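Local coordinates for protein endostatin (Mus musculus, PDB 1KOE) that inhibits angiogenesis as the C-terminal fragment of the collagen XVIII alpha1 chain and binds heparin, at residues G91-I94 / R100-L103. Residues are numbered along the deposited sequence; the frame is centred on the assembly and turned at random.
Sequences GARI and RDVL
V102 N donates to I94 O over 3.1 Å, the one direct hydrogen bond between 91-94 and 100-103, and the link is nearly straight (N-H...O 164°). It ties together two irregular pieces of the long loop between helix 77-80 and strand 112-114 in the C-type-lectin-like endostatin fold, and the residue before V102, D101, opens an Asx turn. Beside the bond, the CG1 branch of V102 lies 3.4 Å from I94 O and 4.1 Å from I94 CB, while the rest of the I94 side chain leads away; both positions are buried, which suits apolar residues, and V102 also packs on W108 and I164.

On the more open side D101 makes its polar links to 91-94 through two waters. Its OD1 takes the backbone N of L103 (2.9 Å), closing the Asx turn, and also accepts a hydrogen bond from a water that in turn accepts from I94 N; the short aspartate side chain lets one carboxylate oxygen serve both. OD2 lies against the aliphatic part of R93, 3.5 Å from R93 CD, the two side chains crossing at about a right angle. A bend at chi3 (-68°) turns the R93 guanidinium off the line of its methylenes; its plane stands 74° from the carboxylate, and R93 NH2 forms a salt bridge with E71 instead. Arginine's several N-H groups suit this divided role: a second water accepts from R93 NH1 at 2.8 Å and donates to D101 OD2 at 2.9 Å.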
loop_
_atom_site.group_PDB
_atom_site.type_symbol
_atom_site.label_atom_id
_atom_site.label_comp_id
_atom_site.label_asym_id
_atom_site.label_seq_id
_atom_site.Cartn_x
_atom_site.Cartn_y
_atom_site.Cartn_z
ATOM N N GLY A 91 -0.617 -17.290 3.917
ATOM C CA GLY A 91 -2.019 -17.392 3.568
ATOM C C GLY A 91 -2.785 -16.092 3.649
ATOM O O GLY A 91 -3.962 -16.070 3.280
ATOM N N ALA A 92 -2.148 -15.031 4.154
ATOM C CA ALA A 92 -2.775 -13.701 4.255
ATOM C C ALA A 92 -3.291 -13.329 2.873
ATOM O O ALA A 92 -2.622 -13.590 1.883
ATOM C CB ALA A 92 -1.746 -12.657 4.713
ATOM N N ARG A 93 -4.492 -12.767 2.811
ATOM C CA ARG A 93 -5.122 -12.359 1.550
ATOM C C ARG A 93 -5.354 -10.852 1.536
ATOM O O ARG A 93 -5.671 -10.252 2.569
ATOM C CB ARG A 93 -6.505 -12.993 1.408
ATOM C CG ARG A 93 -6.504 -14.464 1.254
ATOM C CD ARG A 93 -7.881 -14.924 0.883
ATOM N NE ARG A 93 -8.866 -14.755 1.953
ATOM C CZ ARG A 93 -10.101 -15.247 1.880
ATOM N NH1 ARG A 93 -10.469 -15.919 0.793
ATOM N NH2 ARG A 93 -10.972 -15.060 2.864
ATOM N N ILE A 94 -5.208 -10.249 0.367
ATOM C CA ILE A 94 -5.480 -8.830 0.235
ATOM C C ILE A 94 -6.519 -8.681 -0.856
ATOM O O ILE A 94 -6.375 -9.234 -1.949
ATOM C CB ILE A 94 -4.217 -8.004 -0.086
ATOM C CG1 ILE A 94 -3.240 -8.100 1.102
ATOM C CG2 ILE A 94 -4.608 -6.536 -0.392
ATOM C CD1 ILE A 94 -1.982 -7.304 0.947
ATOM N N ARG A 100 -12.145 -8.454 -4.872
ATOM C CA ARG A 100 -11.333 -9.459 -5.547
ATOM C C ARG A 100 -9.996 -9.713 -4.853
ATOM O O ARG A 100 -9.353 -8.774 -4.358
ATOM C CB ARG A 100 -11.076 -9.038 -6.994
ATOM C CG ARG A 100 -12.307 -9.101 -7.892
ATOM C CD ARG A 100 -11.997 -8.468 -9.231
ATOM N NE ARG A 100 -11.882 -7.027 -9.091
ATOM C CZ ARG A 100 -11.156 -6.235 -9.872
ATOM N NH1 ARG A 100 -10.461 -6.735 -10.877
ATOM N NH2 ARG A 100 -11.124 -4.934 -9.638
ATOM N N ASP A 101 -9.602 -10.985 -4.777
ATOM C CA ASP A 101 -8.319 -11.344 -4.175
ATOM C C ASP A 101 -7.261 -11.007 -5.239
ATOM O O ASP A 101 -7.207 -11.625 -6.318
ATOM C CB ASP A 101 -8.293 -12.836 -3.827
ATOM C CG ASP A 101 -6.972 -13.281 -3.188
ATOM O OD1 ASP A 101 -5.890 -12.748 -3.489
ATOM O OD2 ASP A 101 -7.007 -14.221 -2.395
ATOM N N VAL A 102 -6.418 -10.032 -4.921
ATOM C CA VAL A 102 -5.399 -9.553 -5.845
ATOM C C VAL A 102 -4.350 -10.591 -6.282
ATOM O O VAL A 102 -3.770 -10.491 -7.367
ATOM C CB VAL A 102 -4.719 -8.280 -5.274
ATOM C CG1 VAL A 102 -3.820 -8.621 -4.102
ATOM C CG2 VAL A 102 -3.950 -7.582 -6.340
ATOM N N LEU A 103 -4.114 -11.596 -5.449
ATOM C CA LEU A 103 -3.143 -12.629 -5.796
ATOM C C LEU A 103 -3.760 -13.686 -6.722
ATOM O O LEU A 103 -3.092 -14.186 -7.629
ATOM C CB LEU A 103 -2.571 -13.301 -4.541
ATOM C CG LEU A 103 -1.101 -13.716 -4.646
ATOM C CD1 LEU A 103 -0.237 -12.477 -4.607
ATOM C CD2 LEU A 103 -0.732 -14.635 -3.509
HETATM O O HOH W 1 -9.453 -15.700 -1.787
HETATM O O HOH W 2 -4.011 -11.936 -1.620
#